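PDB 6OTU: glucose-6-phosphate isomerase, which catalyses the reversible isomerisation of glucose-6-phosphate to fructose-6-phosphate, working as a dimer of two identical subunits. Local coordinates for residues P331-S339 against P374-Q385; V399-Q410 against S454-S465. All blocks are in the same frame, centred on the assembly; numbering follows the deposited sequence.

Contact 1. Residues P331-S339 against P374-Q385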
# COMPACT_ATOMS: atom_id res chain seq x y z
N PRO A 331 -0.28 2.25 -17.07
CA PRO A 331 -0.83 1.03 -16.47
C PRO A 331 -1.17 1.11 -14.99
O PRO A 331 -1.67 0.12 -14.44
CB PRO A 331 0.29 0.00 -16.72
CG PRO A 331 1.56 0.83 -16.70
CD PRO A 331 1.19 2.20 -17.23
N THR A 332 -0.93 2.23 -14.30
CA THR A 332 -1.26 2.34 -12.88
C THR A 332 -1.97 3.66 -12.61
O THR A 332 -2.01 4.55 -13.46
CB THR A 332 -0.02 2.24 -11.95
OG1 THR A 332 0.68 3.50 -11.92
CG2 THR A 332 0.92 1.12 -12.36
N THR A 333 -2.54 3.76 -11.40
CA THR A 333 -3.09 4.97 -10.82
C THR A 333 -2.72 4.99 -9.34
O THR A 333 -2.98 4.01 -8.63
CB THR A 333 -4.63 5.06 -10.94
OG1 THR A 333 -5.02 4.93 -12.31
CG2 THR A 333 -5.12 6.41 -10.45
N ALA A 334 -2.15 6.10 -8.89
CA ALA A 334 -1.86 6.34 -7.48
C ALA A 334 -2.96 7.19 -6.85
O ALA A 334 -3.23 8.32 -7.32
CB ALA A 334 -0.51 7.05 -7.30
N VAL A 335 -3.56 6.69 -5.79
CA VAL A 335 -4.54 7.44 -5.01
C VAL A 335 -3.82 8.01 -3.79
O VAL A 335 -3.27 7.25 -2.98
CB VAL A 335 -5.74 6.56 -4.61
CG1 VAL A 335 -6.85 7.41 -4.02
CG2 VAL A 335 -6.25 5.75 -5.82
N ILE A 336 -3.82 9.33 -3.65
CA ILE A 336 -2.99 10.01 -2.65
C ILE A 336 -3.84 10.85 -1.71
O ILE A 336 -4.09 12.03 -1.99
CB ILE A 336 -1.92 10.89 -3.33
CG1 ILE A 336 -1.07 10.07 -4.32
CG2 ILE A 336 -1.05 11.59 -2.29
CD1 ILE A 336 -0.25 8.94 -3.68
N PRO A 337 -4.33 10.30 -0.60
CA PRO A 337 -5.14 11.11 0.33
C PRO A 337 -4.27 11.96 1.26
O PRO A 337 -3.35 11.45 1.92
CB PRO A 337 -5.97 10.07 1.11
CG PRO A 337 -5.57 8.66 0.49
CD PRO A 337 -4.27 8.87 -0.23
N TYR A 338 -4.54 13.27 1.30
CA TYR A 338 -3.88 14.16 2.26
C TYR A 338 -4.73 14.20 3.53
O TYR A 338 -5.35 15.20 3.88
CB TYR A 338 -3.67 15.56 1.67
CG TYR A 338 -2.41 15.64 0.81
CD1 TYR A 338 -2.29 14.86 -0.34
CD2 TYR A 338 -1.33 16.46 1.17
CE1 TYR A 338 -1.16 14.91 -1.12
CE2 TYR A 338 -0.18 16.51 0.38
CZ TYR A 338 -0.10 15.73 -0.76
OH TYR A 338 1.03 15.73 -1.57
N SER A 339 -4.75 13.06 4.21
CA SER A 339 -5.77 12.77 5.21
C SER A 339 -5.39 11.56 6.06
O SER A 339 -5.43 10.43 5.56
CB SER A 339 -7.12 12.52 4.55
OG SER A 339 -8.15 12.38 5.52
N PRO A 374 -6.19 -0.82 -14.09
CA PRO A 374 -4.78 -0.56 -13.77
C PRO A 374 -4.46 -1.06 -12.37
O PRO A 374 -5.35 -1.43 -11.59
CB PRO A 374 -4.66 0.96 -13.88
CG PRO A 374 -6.05 1.48 -13.57
CD PRO A 374 -7.03 0.39 -13.98
N ILE A 375 -3.15 -1.08 -12.06
CA ILE A 375 -2.73 -1.26 -10.68
C ILE A 375 -3.16 -0.03 -9.89
O ILE A 375 -2.93 1.11 -10.30
CB ILE A 375 -1.21 -1.47 -10.58
CG1 ILE A 375 -0.72 -2.50 -11.59
CG2 ILE A 375 -0.82 -1.90 -9.16
CD1 ILE A 375 -1.32 -3.83 -11.43
N ILE A 376 -3.83 -0.26 -8.78
CA ILE A 376 -4.23 0.82 -7.89
C ILE A 376 -3.34 0.72 -6.66
O ILE A 376 -3.23 -0.34 -6.05
CB ILE A 376 -5.73 0.77 -7.55
CG1 ILE A 376 -6.54 0.98 -8.84
CG2 ILE A 376 -6.09 1.82 -6.51
CD1 ILE A 376 -8.04 0.71 -8.70
N TRP A 377 -2.64 1.81 -6.36
CA TRP A 377 -1.68 1.85 -5.26
C TRP A 377 -1.62 3.29 -4.76
O TRP A 377 -2.21 4.19 -5.34
CB TRP A 377 -0.32 1.35 -5.73
CG TRP A 377 0.31 2.24 -6.74
CD1 TRP A 377 -0.12 2.46 -8.03
CD2 TRP A 377 1.45 3.07 -6.55
NE1 TRP A 377 0.72 3.37 -8.66
CE2 TRP A 377 1.69 3.75 -7.77
CE3 TRP A 377 2.31 3.30 -5.46
CZ2 TRP A 377 2.75 4.65 -7.93
CZ3 TRP A 377 3.37 4.19 -5.63
CH2 TRP A 377 3.58 4.85 -6.86
N GLY A 378 -0.89 3.51 -3.68
CA GLY A 378 -0.76 4.85 -3.15
C GLY A 378 -0.62 4.85 -1.64
O GLY A 378 -0.67 3.81 -0.99
N ASP A 379 -0.46 6.05 -1.10
CA ASP A 379 -0.33 6.29 0.33
C ASP A 379 -0.62 7.76 0.58
O ASP A 379 -0.90 8.52 -0.35
CB ASP A 379 1.05 5.87 0.84
CG ASP A 379 1.00 5.27 2.24
OD1 ASP A 379 0.23 5.78 3.08
OD2 ASP A 379 1.73 4.29 2.49
N VAL A 380 -0.54 8.17 1.85
CA VAL A 380 -1.02 9.50 2.24
C VAL A 380 0.05 10.56 1.97
O VAL A 380 1.25 10.29 1.91
CB VAL A 380 -1.49 9.55 3.71
CG1 VAL A 380 -2.58 8.51 4.00
CG2 VAL A 380 -0.31 9.42 4.66
N GLY A 381 -0.41 11.80 1.81
CA GLY A 381 0.44 12.97 1.87
C GLY A 381 0.29 13.65 3.22
O GLY A 381 -0.75 13.52 3.87
N THR A 382 1.32 14.39 3.64
CA THR A 382 2.52 14.68 2.85
C THR A 382 3.61 13.57 2.85
O THR A 382 4.65 13.76 2.20
CB THR A 382 3.24 15.96 3.36
OG1 THR A 382 3.55 15.81 4.76
CG2 THR A 382 2.43 17.25 3.13
N ASN A 383 3.42 12.47 3.58
CA ASN A 383 4.48 11.45 3.65
C ASN A 383 4.98 11.06 2.26
O ASN A 383 6.19 10.95 2.03
CB ASN A 383 4.02 10.19 4.38
CG ASN A 383 3.51 10.48 5.77
OD1 ASN A 383 2.57 11.25 5.94
ND2 ASN A 383 4.10 9.84 6.77
N CYS A 384 4.05 10.89 1.31
CA CYS A 384 4.41 10.44 -0.04
C CYS A 384 5.43 11.37 -0.71
O CYS A 384 6.25 10.91 -1.52
CB CYS A 384 3.16 10.33 -0.92
SG CYS A 384 2.27 11.91 -1.12
N GLN A 385 5.38 12.68 -0.41
CA GLN A 385 6.36 13.63 -0.97
C GLN A 385 7.80 13.29 -0.59
O GLN A 385 8.73 13.73 -1.28
CB GLN A 385 6.03 15.06 -0.50
CG GLN A 385 4.57 15.44 -0.67
CD GLN A 385 4.22 16.80 -0.10
OE1 GLN A 385 3.12 17.32 -0.32
NE2 GLN A 385 5.15 17.38 0.65
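Tyr338 lies against Gly381 and reaches past it to Gln385. From CB, near the carbonyl oxygen of Gly381, CG stands anti to its own carbonyl carbon (chi1 -83°), and chi2 (63°) turns the ring face to the glycine: Gly381 CA sits 3.7 Å from the ring centroid, 4° off the normal, a CH-pi contact made from almost directly above. Further out, CE2 lies near Gln385 OE1 and Thr382 CG2, the threonine side chain crossing at about a right angle, while Cys384 SG approaches obliquely at 5.3 Å from the ring centroid. At the tip, Tyr338 OH donates to Gln385 OE1 (2.9 Å), in the amide plane and on a lone pair of that oxygen.

Upstream, the parallel strands 332-337 and 375-377 pair through backbone bonds such as Thr333 N to Ile375 O (2.9 Å) and Val335 N to Trp377 O (2.9 Å). Trp377 folds its indole over this pairing, with CG between its backbone N and carbonyl carbon. One face receives Ala334 CB, 4.3 Å from the centroid of the five-membered ring, and NE1 makes a weak bond to Thr332 OG1 (3.3 Å) at the ring edge. Beyond strand 375-377, Gly381 N still reaches Pro337 O, though from well above the carbonyl plane.

These strands belong to a beta-alpha-beta unit completed by helix 345-357. Asn186 of the second subunit bonds the backbone of both Gly381 and Thr382, whose peptide link is cis. Bonded at OE1 by the phenol and at NE2 by Asn429, the buried Gln385 amide is held in one orientation, consistent with an ordered backbone just before the active-site His386.

Contact 2. Residues V399-Q410 against S454-S465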
# COMPACT_ATOMS: atom_id res chain seq x y z
N VAL A 399 2.95 8.11 -13.84
CA VAL A 399 1.94 7.59 -12.93
C VAL A 399 0.87 8.65 -12.73
O VAL A 399 1.13 9.69 -12.11
CB VAL A 399 2.54 7.18 -11.58
CG1 VAL A 399 1.44 6.68 -10.65
CG2 VAL A 399 3.63 6.14 -11.76
N PRO A 400 -0.33 8.46 -13.27
CA PRO A 400 -1.45 9.38 -12.98
C PRO A 400 -1.86 9.33 -11.51
O PRO A 400 -1.91 8.26 -10.90
CB PRO A 400 -2.59 8.87 -13.88
CG PRO A 400 -1.90 7.92 -14.88
CD PRO A 400 -0.68 7.39 -14.22
N VAL A 401 -2.17 10.49 -10.94
CA VAL A 401 -2.45 10.61 -9.51
C VAL A 401 -3.87 11.12 -9.30
O VAL A 401 -4.34 12.02 -10.02
CB VAL A 401 -1.44 11.54 -8.80
CG1 VAL A 401 -1.97 12.00 -7.43
CG2 VAL A 401 -0.13 10.85 -8.62
N GLU A 402 -4.54 10.56 -8.31
CA GLU A 402 -5.80 11.07 -7.78
C GLU A 402 -5.52 11.61 -6.37
O GLU A 402 -5.37 10.83 -5.42
CB GLU A 402 -6.87 9.97 -7.77
CG GLU A 402 -7.23 9.45 -9.17
CD GLU A 402 -8.24 8.31 -9.15
OE1 GLU A 402 -8.33 7.56 -8.15
OE2 GLU A 402 -8.97 8.16 -10.15
N PHE A 403 -5.47 12.93 -6.24
CA PHE A 403 -5.27 13.56 -4.94
C PHE A 403 -6.60 13.67 -4.22
O PHE A 403 -7.61 14.05 -4.82
CB PHE A 403 -4.68 14.97 -5.08
CG PHE A 403 -3.25 15.00 -5.48
CD1 PHE A 403 -2.26 14.57 -4.60
CD2 PHE A 403 -2.88 15.44 -6.74
CE1 PHE A 403 -0.91 14.59 -4.98
CE2 PHE A 403 -1.53 15.47 -7.12
CZ PHE A 403 -0.55 15.04 -6.23
N ILE A 404 -6.60 13.38 -2.92
CA ILE A 404 -7.78 13.60 -2.10
C ILE A 404 -7.40 14.47 -0.91
O ILE A 404 -6.46 14.13 -0.18
CB ILE A 404 -8.39 12.27 -1.61
CG1 ILE A 404 -8.57 11.31 -2.79
CG2 ILE A 404 -9.71 12.55 -0.88
CD1 ILE A 404 -9.39 10.06 -2.48
N GLY A 405 -8.14 15.55 -0.70
CA GLY A 405 -7.83 16.47 0.37
C GLY A 405 -9.04 17.14 0.99
O GLY A 405 -10.17 17.04 0.50
N PHE A 406 -8.77 17.83 2.10
CA PHE A 406 -9.81 18.51 2.86
C PHE A 406 -9.30 19.88 3.30
O PHE A 406 -8.09 20.09 3.46
CB PHE A 406 -10.26 17.68 4.06
CG PHE A 406 -10.66 16.28 3.68
CD1 PHE A 406 -11.95 16.02 3.26
CD2 PHE A 406 -9.72 15.26 3.67
CE1 PHE A 406 -12.32 14.73 2.86
CE2 PHE A 406 -10.09 13.97 3.29
CZ PHE A 406 -11.40 13.71 2.88
N LEU A 407 -10.25 20.81 3.44
CA LEU A 407 -9.92 22.14 3.92
C LEU A 407 -9.70 22.20 5.43
O LEU A 407 -9.07 23.15 5.92
CB LEU A 407 -11.03 23.13 3.54
CG LEU A 407 -11.30 23.22 2.03
CD1 LEU A 407 -12.38 24.25 1.75
CD2 LEU A 407 -10.04 23.54 1.24
N HIS A 408 -10.20 21.22 6.19
CA HIS A 408 -10.18 21.30 7.64
C HIS A 408 -9.91 19.94 8.25
O HIS A 408 -10.28 18.90 7.68
CB HIS A 408 -11.51 21.81 8.20
CG HIS A 408 -11.79 23.22 7.83
ND1 HIS A 408 -11.16 24.29 8.44
CD2 HIS A 408 -12.62 23.75 6.90
CE1 HIS A 408 -11.58 25.41 7.89
NE2 HIS A 408 -12.47 25.11 6.96
N ASN A 409 -9.27 19.95 9.41
CA ASN A 409 -8.97 18.69 10.07
C ASN A 409 -10.21 18.16 10.80
O ASN A 409 -11.22 18.87 10.99
CB ASN A 409 -7.78 18.84 11.01
CG ASN A 409 -8.02 19.84 12.13
OD1 ASN A 409 -8.90 19.66 12.97
ND2 ASN A 409 -7.20 20.90 12.16
N GLN A 410 -10.14 16.89 11.20
CA GLN A 410 -11.26 16.27 11.90
C GLN A 410 -11.24 16.55 13.39
O GLN A 410 -12.30 16.73 14.01
CB GLN A 410 -11.25 14.76 11.67
CG GLN A 410 -11.62 14.32 10.27
CD GLN A 410 -11.59 12.80 10.15
OE1 GLN A 410 -10.52 12.19 10.18
NE2 GLN A 410 -12.77 12.19 10.03
N SER A 454 2.88 15.07 -15.99
CA SER A 454 2.39 13.91 -15.25
C SER A 454 1.02 14.28 -14.70
O SER A 454 0.91 15.23 -13.90
CB SER A 454 3.36 13.54 -14.13
OG SER A 454 2.77 12.76 -13.12
N PRO A 455 -0.05 13.62 -15.13
CA PRO A 455 -1.40 14.14 -14.88
C PRO A 455 -1.92 13.82 -13.49
O PRO A 455 -1.53 12.85 -12.84
CB PRO A 455 -2.25 13.42 -15.95
CG PRO A 455 -1.52 12.16 -16.21
CD PRO A 455 -0.06 12.45 -16.05
N SER A 456 -2.87 14.65 -13.04
CA SER A 456 -3.50 14.42 -11.75
C SER A 456 -4.84 15.13 -11.70
O SER A 456 -5.11 16.05 -12.48
CB SER A 456 -2.60 14.86 -10.58
OG SER A 456 -2.24 16.23 -10.69
N SER A 457 -5.67 14.69 -10.75
CA SER A 457 -6.90 15.38 -10.38
C SER A 457 -6.93 15.60 -8.87
O SER A 457 -6.16 15.00 -8.10
CB SER A 457 -8.15 14.60 -10.82
OG SER A 457 -8.34 13.42 -10.06
N ILE A 458 -7.84 16.48 -8.45
CA ILE A 458 -7.94 16.96 -7.08
C ILE A 458 -9.41 16.90 -6.69
O ILE A 458 -10.25 17.55 -7.31
CB ILE A 458 -7.43 18.41 -6.93
CG1 ILE A 458 -6.00 18.57 -7.46
CG2 ILE A 458 -7.51 18.84 -5.47
CD1 ILE A 458 -5.46 20.02 -7.38
N LEU A 459 -9.70 16.13 -5.64
CA LEU A 459 -11.04 16.06 -5.07
C LEU A 459 -10.97 16.56 -3.63
O LEU A 459 -10.17 16.05 -2.84
CB LEU A 459 -11.56 14.62 -5.13
CG LEU A 459 -12.99 14.43 -4.63
CD1 LEU A 459 -13.97 15.21 -5.49
CD2 LEU A 459 -13.32 12.95 -4.60
N VAL A 460 -11.80 17.55 -3.29
CA VAL A 460 -11.75 18.18 -1.97
C VAL A 460 -13.15 18.34 -1.40
O VAL A 460 -14.08 18.72 -2.11
CB VAL A 460 -11.05 19.56 -2.00
CG1 VAL A 460 -10.64 20.00 -0.58
CG2 VAL A 460 -9.87 19.56 -2.91
N ALA A 461 -13.29 18.07 -0.10
CA ALA A 461 -14.47 18.43 0.68
C ALA A 461 -14.04 19.34 1.82
O ALA A 461 -12.84 19.46 2.12
CB ALA A 461 -15.19 17.19 1.21
N GLN A 462 -15.02 20.00 2.46
CA GLN A 462 -14.71 20.87 3.60
C GLN A 462 -14.01 20.10 4.72
O GLN A 462 -13.04 20.58 5.32
CB GLN A 462 -15.99 21.50 4.16
CG GLN A 462 -16.47 22.69 3.40
CD GLN A 462 -15.46 23.80 3.35
OE1 GLN A 462 -14.64 23.97 4.27
NE2 GLN A 462 -15.50 24.56 2.28
N GLN A 463 -14.53 18.92 5.05
CA GLN A 463 -14.04 18.19 6.20
C GLN A 463 -14.49 16.75 6.05
O GLN A 463 -15.59 16.50 5.56
CB GLN A 463 -14.56 18.82 7.50
CG GLN A 463 -14.09 18.20 8.80
CD GLN A 463 -14.89 18.69 10.01
OE1 GLN A 463 -16.11 18.61 10.02
NE2 GLN A 463 -14.19 19.19 11.03
N LEU A 464 -13.61 15.83 6.41
CA LEU A 464 -13.98 14.42 6.43
C LEU A 464 -14.98 14.20 7.55
O LEU A 464 -14.81 14.69 8.67
CB LEU A 464 -12.72 13.56 6.63
CG LEU A 464 -12.86 12.03 6.61
CD1 LEU A 464 -13.60 11.54 5.37
CD2 LEU A 464 -11.50 11.35 6.73
N SER A 465 -16.05 13.48 7.24
CA SER A 465 -17.14 13.25 8.18
C SER A 465 -17.76 11.90 7.83
O SER A 465 -17.42 11.29 6.81
CB SER A 465 -18.18 14.36 8.09
OG SER A 465 -18.78 14.36 6.80
O HOH W 1 4.32 10.59 -13.03
O HOH W 2 -8.96 13.24 -7.44
O HOH W 3 -11.02 16.30 7.43
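Phe406 turns one ring face to Leu464, whose CB stands 4.0 Å from the ring centroid and 14° off the normal, a CH-pi contact displaced toward the rim; Ala461 CB touches CD1 of the same ring. The ring of Phe403 has Val401 CG1, from its own strand, over the centre of one face and Ser456 OG, a hydroxyl hydrogen-bonded to Ser434 OG, at its edge. At the edge of the His408 imidazole, CD2 lies 3.3 Å from Gln462 OE1, with the two side chains running alongside each other and their planes 35° apart.

Strands 401-406 and 456-461 run parallel, joined by alternating backbone bonds from Val401 N to Pro455 O, through Gly405 N to Leu459 O (3.0 Å) and a weak Ala461 N to Gly405 O, to Leu407 N to Ala461 O. Gly405 O is approached by Val460 CG1, and that same methyl meets Leu407 CD2.

Past the strands both chains turn a corner. Gln463 extends its chain, CG anti to the backbone N (chi1 -178°), and NE2 gives a nearly straight bond to Asn409 O (3.0 Å). The Gln410 amide rests on Leu464, with NE2 3.4 Å from Leu464 CG; that nitrogen bonds Ala170 O and Ser174 OG, and only weakly Leu464 O. One water lies 2.8 Å from Leu464 N and also bonds His408 O; another lies 2.7 Å from Ser457 OG and bonds Phe403 O.

Helix 466-487 covers the face bearing Ile404 and Leu459; on the opposite face, Phe403 and Val460 pack on helix 422-439. Lys479 and Tyr476 meet the charged end of Glu402. The backbone ladder thus dominates along the strands, whereas past the corner Gln463 NE2 and a water join the backbones while Leu464 still packs on Phe406 and Gln410.

Well along the chain from the N terminus, strand 332-337 leads through helix 345-357 to strand 375-377, where contact 1 closes its loop. The chain then continues through helix 389-394 to strand 401-406, and contact 2 closes a second loop when strand 456-461 arrives after helix 422-439. The loops follow in series, neither nested nor crossed. Their contacts nevertheless meet inside one mixed sheet, because strand 401-406 lies between 456-461 and 332-337: Ile336 N is 2.8 Å from Glu402 O, a probable hydrogen bond. Together they order four adjacent parallel strands, with 375-377 outermost within this chain, and both contacts also touch the second subunit.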